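Local structure of probable intron-encoded endonuclease 1 (Wickerhamomyces canadensis, 6X1J) at residues A[60-66]-A[101-107]; A[36-40]-A[77-81]; A[162-168]-A[199-205]. The protein cleaves DNA as a LAGLIDADG homing endonuclease, acting in the homing of the mitochondrial 21S rRNA gene intron. All blocks are in the same frame, centred on the assembly; numbering follows the deposited sequence. Where two conformers were deposited one is given.

Contact 1 of 3, residues A[60-66]-A[101-107]; sequences LLQFEWK and TWRAQTF. With nucleotides of chain B; nucleotides of chain C.
Strands 60-65 and 101-105 run antiparallel, axes 4.7 Å apart at 170°; Phe-63/Ala-104 and Trp-65/Trp-102 are hydrogen-bonded pairs. Along 101-107, Thr-101 OG1 donates to Glu-64 OE2 at 2.8 Å. Trp-102 N reaches Trp-65 O at 2.8 Å, and Trp-102 O accepts from Trp-65 N at 3.1 Å. Arg-103, long and charged, extends from chi1 m: its NE makes a salt bridge to Glu-64 OE2 (3.1 Å), while NH1 and NH2 donate to O4 of DT11 of chain C at 2.8 and 2.9 Å. Small Ala-104 sets CB 4.0 Å from Phe-63 CD2; Ala-104 N bonds Phe-63 O (3.2 Å), Phe-63 N Ala-104 O (2.9 Å). Gln-105 faces Gln-62 as a non-hydrogen-bonded pair, CA-CA 4.5 Å. A hydroxyl suits Thr-106 (chi1 p): OG1 accepts from Leu-61 N (2.9 Å) and donates to Phe-107 O (2.8 Å); Thr-106 N donates to Leu-61 O (2.9 Å). Phe-63 and Trp-65 pack on helix 68-77; Gln-62, Glu-64 and Arg-103 turn to the bases, on the DNA-binding sheet of the LAGLIDADG fold.

Contact 2 of 3, residues A[36-40]-A[77-81]; sequences QEETL and VFDEY
Gln-36 dominates this junction between helix 34-45 and the chain that leaves helix 68-77. Residues 36-40 are helical, Gln-36 O accepting from Leu-40 N at 2.9 Å; across from them, Val-77 is still helical, Phe-78 departs from helical angles (phi -101°, psi 37°), and 79-81 form a 3-10 turn in which Tyr-81 N donates to Phe-78 O at 3.1 Å. The closest CA pair, Gln-36 and Val-77, is 6.5 Å apart.

With chi1 m and chi2 t, Gln-36 extends its amide to the turn. Its NE2 donates to Val-77 O at 3.0 Å and to Glu-80 OE1 at 2.8 Å; an amide suits the place because its two N-H groups can serve a carbonyl and a carboxylate together. Glu-80 bends back through chi1 m and chi2 p to present that oxygen. One water donates to Gln-36 OE1 and Glu-80 OE1, each at 2.7 Å, and accepts at 2.9 Å from Tyr-81 OH, carried there by chi1 m.

Phe-78 (chi1 m, chi2 -77°) supplies most of the apolar part, CZ 3.7 Å from CB of Leu-40 (chi1 t, chi2 p) and CE1 3.7 Å from Gln-36 CB. Val-77 (chi1 t) adds CG1, 4.0 Å from Thr-39 OG1. Thr-39 (chi1 m) sets CG2 4.0 Å from Phe-78 CE2 and turns OG1 back to Ile-35 O.

Helix 34-45 runs into Gly-46 and Asp-47, which bind potassium, and Thr-39 touches Arg-139 and Tyr-143 of helix 138-148, its partner in the LAGLIDADG helix pair; this contact joins the first of the two to the end of helix 68-77.

Contact 3 of 3, residues A[162-168]-A[199-205]; sequences SLVLHTQ and PIIYIPN. With nucleotides of chain C.
Branched aliphatic residues fill the middle of this strand pair: Leu-163 CB lies 4.2 Å from Ile-203 CB, and Leu-165 CB 4.1 Å from Ile-201 CB, all four side chains on one face of the sheet. All take chi1 m; their bulk and lack of polar groups suit a face that helices cover: Leu-165 and Ile-201 touch Trp-144 of helix 138-148, and Ile-201 also meets Val-175 of helix 172-186. On the other face, Val-164 pairs with Tyr-202 and sets CG1 3.9 Å from Ile-200 CD1.

Strands 163-165 and 199-203 run antiparallel, 4.7 Å apart at 156°. Leu-163 N donates to Ile-203 O at 2.9 Å and Ile-203 N to Leu-163 O at 2.7 Å; Leu-165 N donates to Ile-201 O at 2.9 Å, and Ile-201 N to Leu-165 O at 3.1 Å.

At one end, Ser-162 CA makes a CA-H...O contact with Ile-203 O (3.2 Å), its OG held by Asn-160; Tyr-202 meets Lys-193 (cation-pi) and Trp-152 (edge-to-face). At the other, an inverse gamma turn centres on His-166. Thr-167, chi1 p, spans the gap, OG1 donating to Pro-199 O at 2.8 Å. Gln-168 folds back through chi2 p, so that NE2 donates to His-166 ND1 at 3.3 Å; NE2 of Gln-168 also hydrogen-bonds Asn-195 OD1. One face of the His-166 ring meets DC17 of chain C, CE1 to C6 3.3 Å. The pair forms the middle of a four-stranded antiparallel sheet with helices on one face, as in the LAGLIDADG fold, and the turn after strand 163-165 meets the DNA.

In the fold
Contacts 1 and 2 belong to the first half of the chain and interlock, since their segments alternate in sequence (36-40, 60-66, 77-81, 101-107). Their centres lie 13 Å apart, and they meet directly: Phe-107 N to Tyr-81 O is a probable hydrogen bond of 2.9 Å, and Leu-61 CD1 packs 4.0 Å from Leu-40 CD1. Contact 3 follows in series, with centres about 25 Å from contact 1 and 26 Å from contact 2, across the chain's centre. Contacts 1 and 3 both join the two middle strands of four-stranded antiparallel sheets with the same 1-2-4-3 order, consistent with the pseudo-twofold halves of a single-chain LAGLIDADG enzyme. Potassium ions are bound by residues from both halves, Gly-46 with Asp-148 and Asp-47 with Asp-147.

Contact 1 of 3, residues A[60-66]-A[101-107]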
# COMPACT_ATOMS: atom_id res chain seq x y z
N LEU A 60 1.84 10.28 9.81
CA LEU A 60 2.58 9.01 10.02
C LEU A 60 1.83 7.93 9.26
O LEU A 60 0.70 8.21 8.73
CB LEU A 60 2.64 8.68 11.52
CG LEU A 60 1.34 8.24 12.20
CD1 LEU A 60 1.56 7.05 13.12
CD2 LEU A 60 0.71 9.37 12.98
N LEU A 61 2.41 6.74 9.25
CA LEU A 61 1.87 5.48 8.68
C LEU A 61 1.64 4.48 9.81
O LEU A 61 2.59 4.23 10.60
CB LEU A 61 2.87 4.93 7.66
CG LEU A 61 3.40 5.94 6.65
CD1 LEU A 61 4.43 5.30 5.72
CD2 LEU A 61 2.26 6.56 5.85
N GLN A 62 0.44 3.91 9.87
CA GLN A 62 0.17 2.67 10.65
C GLN A 62 0.01 1.51 9.68
O GLN A 62 -0.85 1.64 8.73
CB GLN A 62 -1.07 2.80 11.54
CG GLN A 62 -0.98 3.97 12.49
CD GLN A 62 -2.08 3.99 13.53
OE1 GLN A 62 -2.13 4.88 14.35
NE2 GLN A 62 -2.96 3.00 13.51
N PHE A 63 0.80 0.45 9.90
CA PHE A 63 0.89 -0.79 9.10
C PHE A 63 0.18 -1.93 9.83
O PHE A 63 0.35 -2.06 11.07
CB PHE A 63 2.35 -1.18 8.87
CG PHE A 63 3.23 -0.13 8.25
CD1 PHE A 63 3.14 0.17 6.90
CD2 PHE A 63 4.22 0.52 8.99
CE1 PHE A 63 3.99 1.10 6.32
CE2 PHE A 63 5.07 1.45 8.40
CZ PHE A 63 4.97 1.73 7.06
N GLU A 64 -0.64 -2.72 9.12
CA GLU A 64 -1.23 -3.96 9.68
C GLU A 64 -1.40 -4.96 8.54
O GLU A 64 -2.16 -4.63 7.60
CB GLU A 64 -2.54 -3.68 10.41
CG GLU A 64 -3.12 -4.92 11.08
CD GLU A 64 -4.10 -4.65 12.20
OE1 GLU A 64 -4.54 -3.49 12.30
OE2 GLU A 64 -4.41 -5.58 12.98
N TRP A 65 -0.70 -6.10 8.60
CA TRP A 65 -0.82 -7.22 7.64
C TRP A 65 -0.90 -8.55 8.39
O TRP A 65 -0.36 -8.64 9.51
CB TRP A 65 0.33 -7.22 6.61
CG TRP A 65 0.20 -6.16 5.55
CD1 TRP A 65 -0.67 -6.17 4.49
CD2 TRP A 65 0.98 -4.95 5.42
NE1 TRP A 65 -0.49 -5.05 3.71
CE2 TRP A 65 0.50 -4.28 4.26
CE3 TRP A 65 2.02 -4.36 6.15
CZ2 TRP A 65 1.04 -3.06 3.83
CZ3 TRP A 65 2.56 -3.17 5.72
CH2 TRP A 65 2.06 -2.52 4.58
N LYS A 66 -1.54 -9.53 7.76
CA LYS A 66 -1.49 -10.97 8.12
C LYS A 66 -0.10 -11.51 7.83
O LYS A 66 0.40 -12.20 8.68
CB LYS A 66 -2.50 -11.77 7.30
CG LYS A 66 -2.62 -13.25 7.65
CD LYS A 66 -3.58 -14.02 6.75
CE LYS A 66 -3.79 -15.44 7.25
NZ LYS A 66 -4.72 -15.45 8.41
N THR A 101 -2.63 -10.77 13.47
CA THR A 101 -2.00 -9.87 12.48
C THR A 101 -0.67 -9.36 13.05
O THR A 101 -0.45 -9.54 14.24
CB THR A 101 -2.91 -8.68 12.16
OG1 THR A 101 -3.30 -8.13 13.41
CG2 THR A 101 -4.15 -9.05 11.38
N TRP A 102 0.17 -8.77 12.21
CA TRP A 102 1.41 -8.05 12.60
C TRP A 102 1.20 -6.53 12.42
O TRP A 102 0.53 -6.13 11.43
CB TRP A 102 2.62 -8.58 11.82
CG TRP A 102 2.98 -9.99 12.18
CD1 TRP A 102 2.38 -11.13 11.71
CD2 TRP A 102 4.00 -10.44 13.11
NE1 TRP A 102 2.96 -12.24 12.26
CE2 TRP A 102 3.95 -11.86 13.11
CE3 TRP A 102 4.94 -9.80 13.91
CZ2 TRP A 102 4.80 -12.64 13.89
CZ3 TRP A 102 5.79 -10.57 14.68
CH2 TRP A 102 5.71 -11.97 14.68
N ARG A 103 1.73 -5.72 13.34
CA ARG A 103 1.54 -4.24 13.37
C ARG A 103 2.91 -3.56 13.49
O ARG A 103 3.82 -4.10 14.16
CB ARG A 103 0.62 -3.80 14.52
CG ARG A 103 -0.83 -4.27 14.40
CD ARG A 103 -1.74 -3.55 15.38
NE ARG A 103 -3.15 -3.92 15.24
CZ ARG A 103 -4.15 -3.42 15.96
NH1 ARG A 103 -3.93 -2.54 16.92
NH2 ARG A 103 -5.39 -3.82 15.73
N ALA A 104 3.03 -2.40 12.85
CA ALA A 104 4.20 -1.51 12.93
C ALA A 104 3.68 -0.08 12.68
O ALA A 104 2.50 0.03 12.20
CB ALA A 104 5.24 -1.94 11.93
N GLN A 105 4.48 0.95 13.03
CA GLN A 105 4.14 2.39 12.85
C GLN A 105 5.40 3.15 12.44
O GLN A 105 6.50 2.82 12.98
CB GLN A 105 3.61 2.99 14.16
CG GLN A 105 2.30 2.40 14.65
CD GLN A 105 2.41 1.03 15.29
OE1 GLN A 105 3.46 0.64 15.83
NE2 GLN A 105 1.32 0.28 15.22
N THR A 106 5.28 4.15 11.58
CA THR A 106 6.34 5.20 11.49
C THR A 106 6.03 6.13 12.64
O THR A 106 4.88 6.10 13.12
CB THR A 106 6.34 6.02 10.20
OG1 THR A 106 5.17 6.84 10.27
CG2 THR A 106 6.32 5.15 8.95
N PHE A 107 7.00 6.95 13.04
CA PHE A 107 6.70 8.18 13.81
C PHE A 107 6.09 9.22 12.85
O PHE A 107 6.23 9.08 11.64
CB PHE A 107 7.93 8.68 14.57
CG PHE A 107 9.22 8.78 13.79
CD1 PHE A 107 9.33 9.64 12.72
CD2 PHE A 107 10.34 8.07 14.19
CE1 PHE A 107 10.51 9.74 12.01
CE2 PHE A 107 11.54 8.18 13.49
CZ PHE A 107 11.61 9.01 12.39
P DA B 14 -4.14 -8.19 4.87
OP1 DA B 14 -3.87 -7.82 3.45
OP2 DA B 14 -3.13 -9.16 5.44
O5' DA B 14 -4.35 -6.95 5.86
C5' DA B 14 -4.53 -5.58 5.44
C4' DA B 14 -5.99 -5.29 5.20
O4' DA B 14 -6.80 -5.76 6.32
C3' DA B 14 -6.36 -3.82 5.01
O3' DA B 14 -7.50 -3.88 4.15
C2' DA B 14 -6.87 -3.43 6.39
C1' DA B 14 -7.57 -4.70 6.83
N9 DA B 14 -7.73 -4.92 8.26
C8 DA B 14 -6.86 -5.55 9.12
N7 DA B 14 -7.28 -5.59 10.36
C5 DA B 14 -8.50 -4.93 10.32
C6 DA B 14 -9.44 -4.63 11.31
N6 DA B 14 -9.32 -5.00 12.59
N1 DA B 14 -10.55 -3.95 10.95
C2 DA B 14 -10.67 -3.57 9.67
N3 DA B 14 -9.86 -3.80 8.64
C4 DA B 14 -8.78 -4.49 9.04
P DA B 13 -7.53 -13.82 7.60
OP1 DA B 13 -7.26 -14.75 6.46
OP2 DA B 13 -6.84 -13.97 8.89
O5' DA B 13 -7.19 -12.33 7.13
C5' DA B 13 -7.33 -11.95 5.76
C4' DA B 13 -7.21 -10.45 5.62
O4' DA B 13 -8.15 -9.74 6.47
C3' DA B 13 -5.85 -9.86 5.95
O3' DA B 13 -5.56 -8.84 4.98
C2' DA B 13 -6.05 -9.29 7.34
C1' DA B 13 -7.46 -8.79 7.26
N9 DA B 13 -8.18 -8.67 8.54
C8 DA B 13 -7.85 -9.18 9.77
N7 DA B 13 -8.71 -8.86 10.72
C5 DA B 13 -9.69 -8.14 10.05
C6 DA B 13 -10.88 -7.54 10.48
N6 DA B 13 -11.33 -7.58 11.74
N1 DA B 13 -11.61 -6.87 9.56
C2 DA B 13 -11.16 -6.81 8.30
N3 DA B 13 -10.05 -7.32 7.78
C4 DA B 13 -9.37 -8.01 8.71
P DT C 11 -8.54 -2.49 24.91
OP1 DT C 11 -9.17 -2.49 26.27
OP2 DT C 11 -8.05 -3.77 24.34
O5' DT C 11 -9.58 -1.85 23.87
C5' DT C 11 -9.98 -0.48 23.98
C4' DT C 11 -10.97 -0.12 22.90
O4' DT C 11 -10.25 0.17 21.68
C3' DT C 11 -12.00 -1.18 22.53
O3' DT C 11 -13.16 -0.41 22.22
C2' DT C 11 -11.41 -1.82 21.29
C1' DT C 11 -10.76 -0.62 20.62
N1 DT C 11 -9.64 -0.92 19.72
C2 DT C 11 -9.57 -0.24 18.52
O2 DT C 11 -10.41 0.56 18.15
N3 DT C 11 -8.48 -0.57 17.75
C4 DT C 11 -7.48 -1.47 18.05
O4 DT C 11 -6.56 -1.65 17.26
C5 DT C 11 -7.62 -2.14 19.32
C7 DT C 11 -6.57 -3.12 19.74
C6 DT C 11 -8.67 -1.82 20.09
O HOH W 1 -0.94 -0.76 12.98
O HOH W 2 -6.65 -5.88 14.02

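Contact 2 of 3, residues A[36-40]-A[77-81]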
# COMPACT_ATOMS: atom_id res chain seq x y z
N GLN A 36 10.80 5.15 -1.91
CA GLN A 36 9.82 5.20 -0.80
C GLN A 36 8.53 5.85 -1.31
O GLN A 36 7.44 5.40 -0.91
CB GLN A 36 10.40 5.98 0.36
CG GLN A 36 11.48 5.19 1.08
CD GLN A 36 12.36 6.00 1.99
OE1 GLN A 36 12.53 7.21 1.85
NE2 GLN A 36 12.91 5.31 2.97
N GLU A 37 8.67 6.87 -2.15
CA GLU A 37 7.51 7.69 -2.56
C GLU A 37 6.63 6.75 -3.38
O GLU A 37 5.43 6.72 -3.10
CB GLU A 37 7.95 8.94 -3.32
CG GLU A 37 6.80 9.84 -3.71
CD GLU A 37 7.13 10.82 -4.83
OE1 GLU A 37 8.23 11.40 -4.79
OE2 GLU A 37 6.29 11.01 -5.75
N GLU A 38 7.23 6.07 -4.36
CA GLU A 38 6.53 5.22 -5.37
C GLU A 38 5.97 4.00 -4.66
O GLU A 38 4.82 3.65 -4.92
CB GLU A 38 7.42 4.86 -6.57
CG GLU A 38 7.82 6.09 -7.37
CD GLU A 38 8.80 5.83 -8.51
OE1 GLU A 38 8.95 4.66 -8.94
OE2 GLU A 38 9.40 6.81 -8.98
N THR A 39 6.73 3.39 -3.75
CA THR A 39 6.20 2.31 -2.89
C THR A 39 4.92 2.82 -2.19
O THR A 39 3.88 2.13 -2.19
CB THR A 39 7.26 1.83 -1.88
OG1 THR A 39 8.40 1.32 -2.58
CG2 THR A 39 6.67 0.78 -0.99
N LEU A 40 5.02 3.98 -1.58
CA LEU A 40 4.02 4.46 -0.61
C LEU A 40 2.75 4.84 -1.40
O LEU A 40 1.63 4.70 -0.87
CB LEU A 40 4.58 5.67 0.14
CG LEU A 40 3.60 6.38 1.07
CD1 LEU A 40 2.90 5.41 1.99
CD2 LEU A 40 4.26 7.45 1.90
N VAL A 77 11.75 -1.01 3.81
CA VAL A 77 11.64 0.12 2.82
C VAL A 77 11.62 1.49 3.56
O VAL A 77 12.28 2.43 3.13
CB VAL A 77 10.41 -0.03 1.89
CG1 VAL A 77 10.26 1.19 0.99
CG2 VAL A 77 10.45 -1.28 1.06
N PHE A 78 10.83 1.62 4.62
CA PHE A 78 10.72 2.83 5.45
C PHE A 78 11.55 2.69 6.75
O PHE A 78 11.09 3.13 7.82
CB PHE A 78 9.23 3.06 5.70
CG PHE A 78 8.45 3.24 4.41
CD1 PHE A 78 8.48 4.46 3.73
CD2 PHE A 78 7.71 2.20 3.87
CE1 PHE A 78 7.77 4.63 2.56
CE2 PHE A 78 6.99 2.38 2.69
CZ PHE A 78 7.03 3.59 2.04
N ASP A 79 12.72 2.06 6.68
CA ASP A 79 13.53 1.68 7.88
C ASP A 79 13.73 2.88 8.84
O ASP A 79 13.28 2.81 10.04
CB ASP A 79 14.86 1.07 7.43
CG ASP A 79 15.51 0.33 8.58
OD1 ASP A 79 14.76 -0.40 9.31
OD2 ASP A 79 16.73 0.54 8.78
N GLU A 80 14.30 3.98 8.33
CA GLU A 80 14.58 5.24 9.08
C GLU A 80 13.41 5.63 9.99
O GLU A 80 13.67 6.24 11.00
CB GLU A 80 14.59 6.50 8.21
CG GLU A 80 15.54 6.50 7.04
CD GLU A 80 15.05 5.81 5.79
OE1 GLU A 80 14.71 6.50 4.81
OE2 GLU A 80 15.07 4.60 5.77
N TYR A 81 12.17 5.48 9.52
CA TYR A 81 10.98 6.17 10.09
C TYR A 81 10.32 5.29 11.13
O TYR A 81 9.33 5.77 11.75
CB TYR A 81 9.98 6.59 8.99
CG TYR A 81 10.54 7.58 7.98
CD1 TYR A 81 10.54 8.94 8.25
CD2 TYR A 81 11.08 7.15 6.78
CE1 TYR A 81 11.05 9.85 7.35
CE2 TYR A 81 11.63 8.05 5.88
CZ TYR A 81 11.62 9.41 6.17
OH TYR A 81 12.15 10.32 5.30
O HOH W 3 13.89 8.75 3.55

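Contact 3 of 3, residues A[162-168]-A[199-205]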
# COMPACT_ATOMS: atom_id res chain seq x y z
N SER A 162 -7.21 -13.58 -15.63
CA SER A 162 -7.82 -12.29 -15.22
C SER A 162 -7.46 -12.01 -13.74
O SER A 162 -7.40 -12.94 -12.91
CB SER A 162 -9.30 -12.29 -15.48
OG SER A 162 -9.54 -12.34 -16.88
N LEU A 163 -7.15 -10.75 -13.45
CA LEU A 163 -6.80 -10.24 -12.11
C LEU A 163 -7.74 -9.10 -11.71
O LEU A 163 -8.46 -8.60 -12.55
CB LEU A 163 -5.35 -9.75 -12.14
CG LEU A 163 -4.34 -10.83 -12.51
CD1 LEU A 163 -2.97 -10.20 -12.78
CD2 LEU A 163 -4.26 -11.88 -11.41
N VAL A 164 -7.72 -8.76 -10.44
CA VAL A 164 -8.59 -7.75 -9.82
C VAL A 164 -7.71 -6.83 -8.96
O VAL A 164 -6.73 -7.33 -8.34
CB VAL A 164 -9.68 -8.43 -9.00
CG1 VAL A 164 -10.63 -7.44 -8.42
CG2 VAL A 164 -10.46 -9.42 -9.85
N LEU A 165 -8.02 -5.53 -8.96
CA LEU A 165 -7.65 -4.63 -7.84
C LEU A 165 -8.93 -4.30 -7.08
O LEU A 165 -9.92 -3.81 -7.71
CB LEU A 165 -6.96 -3.38 -8.41
CG LEU A 165 -5.60 -3.64 -9.04
CD1 LEU A 165 -5.19 -2.52 -9.97
CD2 LEU A 165 -4.53 -3.81 -7.96
N HIS A 166 -8.92 -4.56 -5.78
CA HIS A 166 -10.10 -4.39 -4.90
C HIS A 166 -10.17 -2.94 -4.43
O HIS A 166 -9.69 -2.63 -3.31
CB HIS A 166 -10.08 -5.47 -3.82
CG HIS A 166 -10.35 -6.83 -4.39
ND1 HIS A 166 -11.62 -7.24 -4.71
CD2 HIS A 166 -9.52 -7.83 -4.75
CE1 HIS A 166 -11.58 -8.46 -5.21
NE2 HIS A 166 -10.30 -8.84 -5.25
N THR A 167 -10.84 -2.10 -5.23
CA THR A 167 -11.01 -0.63 -5.02
C THR A 167 -12.35 -0.30 -4.38
O THR A 167 -12.82 0.86 -4.54
CB THR A 167 -10.86 0.10 -6.36
OG1 THR A 167 -11.73 -0.51 -7.33
CG2 THR A 167 -9.43 0.08 -6.84
N GLN A 168 -12.95 -1.23 -3.63
CA GLN A 168 -14.34 -1.07 -3.11
C GLN A 168 -14.47 0.25 -2.36
O GLN A 168 -15.53 0.87 -2.50
CB GLN A 168 -14.79 -2.26 -2.24
CG GLN A 168 -15.16 -3.50 -3.05
CD GLN A 168 -13.96 -4.36 -3.35
OE1 GLN A 168 -12.85 -3.83 -3.46
NE2 GLN A 168 -14.17 -5.67 -3.41
N PRO A 199 -17.20 -0.53 -6.56
CA PRO A 199 -16.41 -0.70 -7.77
C PRO A 199 -15.08 -1.45 -7.59
O PRO A 199 -14.41 -1.15 -6.62
CB PRO A 199 -16.11 0.74 -8.22
CG PRO A 199 -16.27 1.58 -6.97
CD PRO A 199 -17.28 0.86 -6.10
N ILE A 200 -14.69 -2.26 -8.60
CA ILE A 200 -13.36 -2.95 -8.66
C ILE A 200 -12.81 -2.83 -10.07
O ILE A 200 -13.59 -2.50 -10.99
CB ILE A 200 -13.46 -4.42 -8.24
CG1 ILE A 200 -14.36 -5.23 -9.18
CG2 ILE A 200 -13.93 -4.52 -6.80
CD1 ILE A 200 -14.42 -6.70 -8.85
N ILE A 201 -11.54 -3.12 -10.24
CA ILE A 201 -10.82 -3.04 -11.54
C ILE A 201 -10.52 -4.46 -11.97
O ILE A 201 -9.76 -5.12 -11.25
CB ILE A 201 -9.54 -2.19 -11.41
CG1 ILE A 201 -9.87 -0.79 -10.86
CG2 ILE A 201 -8.79 -2.11 -12.73
CD1 ILE A 201 -8.68 0.17 -10.81
N TYR A 202 -11.12 -4.91 -13.07
CA TYR A 202 -10.92 -6.24 -13.70
C TYR A 202 -9.80 -6.04 -14.72
O TYR A 202 -9.91 -5.10 -15.56
CB TYR A 202 -12.25 -6.71 -14.31
CG TYR A 202 -12.20 -7.85 -15.29
CD1 TYR A 202 -12.28 -9.17 -14.87
CD2 TYR A 202 -12.11 -7.62 -16.66
CE1 TYR A 202 -12.25 -10.23 -15.78
CE2 TYR A 202 -12.07 -8.66 -17.58
CZ TYR A 202 -12.15 -9.97 -17.14
OH TYR A 202 -12.09 -11.01 -18.02
N ILE A 203 -8.75 -6.85 -14.63
CA ILE A 203 -7.65 -6.89 -15.64
C ILE A 203 -7.82 -8.16 -16.45
O ILE A 203 -7.52 -9.23 -15.94
CB ILE A 203 -6.28 -6.85 -14.98
CG1 ILE A 203 -6.15 -5.64 -14.05
CG2 ILE A 203 -5.16 -6.91 -16.04
CD1 ILE A 203 -4.92 -5.68 -13.11
N PRO A 204 -8.23 -8.07 -17.74
CA PRO A 204 -8.65 -9.25 -18.50
C PRO A 204 -7.44 -10.15 -18.73
O PRO A 204 -6.33 -9.65 -18.62
CB PRO A 204 -9.14 -8.66 -19.82
CG PRO A 204 -8.20 -7.46 -19.99
CD PRO A 204 -8.18 -6.86 -18.60
N ASN A 205 -7.71 -11.41 -19.06
CA ASN A 205 -6.71 -12.46 -19.33
C ASN A 205 -5.70 -11.99 -20.38
O ASN A 205 -4.52 -12.38 -20.29
CB ASN A 205 -7.37 -13.77 -19.79
CG ASN A 205 -6.33 -14.81 -20.14
OD1 ASN A 205 -5.72 -15.38 -19.23
ND2 ASN A 205 -6.04 -14.98 -21.43
P DC C 17 -8.13 -5.81 0.18
OP1 DC C 17 -7.40 -5.29 1.36
OP2 DC C 17 -8.40 -4.86 -0.94
O5' DC C 17 -7.34 -7.10 -0.33
C5' DC C 17 -7.69 -7.95 -1.46
C4' DC C 17 -7.95 -9.36 -0.97
O4' DC C 17 -9.30 -9.50 -0.45
C3' DC C 17 -7.75 -10.52 -1.95
O3' DC C 17 -6.93 -11.51 -1.29
C2' DC C 17 -9.17 -10.96 -2.25
C1' DC C 17 -9.92 -10.66 -0.98
N1 DC C 17 -11.38 -10.37 -1.14
C2 DC C 17 -12.32 -10.93 -0.25
O2 DC C 17 -11.93 -11.69 0.65
N3 DC C 17 -13.63 -10.63 -0.40
C4 DC C 17 -14.01 -9.78 -1.36
N4 DC C 17 -15.32 -9.53 -1.48
C5 DC C 17 -13.08 -9.19 -2.25
C6 DC C 17 -11.78 -9.49 -2.10
P DT C 16 -12.79 -1.80 1.19
OP1 DT C 16 -12.79 -2.30 2.55
OP2 DT C 16 -11.90 -0.66 0.87
O5' DT C 16 -12.28 -2.79 0.06
C5' DT C 16 -12.51 -4.19 0.09
C4' DT C 16 -11.44 -4.91 0.89
O4' DT C 16 -12.12 -5.68 1.90
C3' DT C 16 -10.69 -5.94 0.08
O3' DT C 16 -9.49 -6.34 0.72
C2' DT C 16 -11.63 -7.12 0.12
C1' DT C 16 -12.16 -7.06 1.52
N1 DT C 16 -13.52 -7.50 1.74
C2 DT C 16 -13.75 -8.36 2.78
O2 DT C 16 -12.85 -8.90 3.41
N3 DT C 16 -15.07 -8.60 3.05
C4 DT C 16 -16.16 -8.06 2.40
O4 DT C 16 -17.30 -8.37 2.76
C5 DT C 16 -15.85 -7.11 1.36
C7 DT C 16 -16.97 -6.46 0.61
C6 DT C 16 -14.57 -6.86 1.10
P DA C 15 -18.80 -1.51 4.59
OP1 DA C 15 -18.87 -0.18 5.20
OP2 DA C 15 -20.00 -2.18 4.07
O5' DA C 15 -17.72 -1.36 3.44
C5' DA C 15 -16.49 -0.65 3.73
C4' DA C 15 -15.30 -1.30 3.06
O4' DA C 15 -15.04 -2.58 3.68
C3' DA C 15 -15.48 -1.60 1.57
O3' DA C 15 -14.30 -1.39 0.75
C2' DA C 15 -15.98 -3.04 1.56
C1' DA C 15 -15.30 -3.66 2.76
N9 DA C 15 -16.08 -4.62 3.52
C8 DA C 15 -17.45 -4.72 3.70
N7 DA C 15 -17.79 -5.60 4.61
C5 DA C 15 -16.57 -6.05 5.11
C6 DA C 15 -16.25 -6.95 6.14
N6 DA C 15 -17.16 -7.61 6.85
N1 DA C 15 -14.94 -7.16 6.40
C2 DA C 15 -14.03 -6.50 5.68
N3 DA C 15 -14.20 -5.63 4.69
C4 DA C 15 -15.52 -5.44 4.45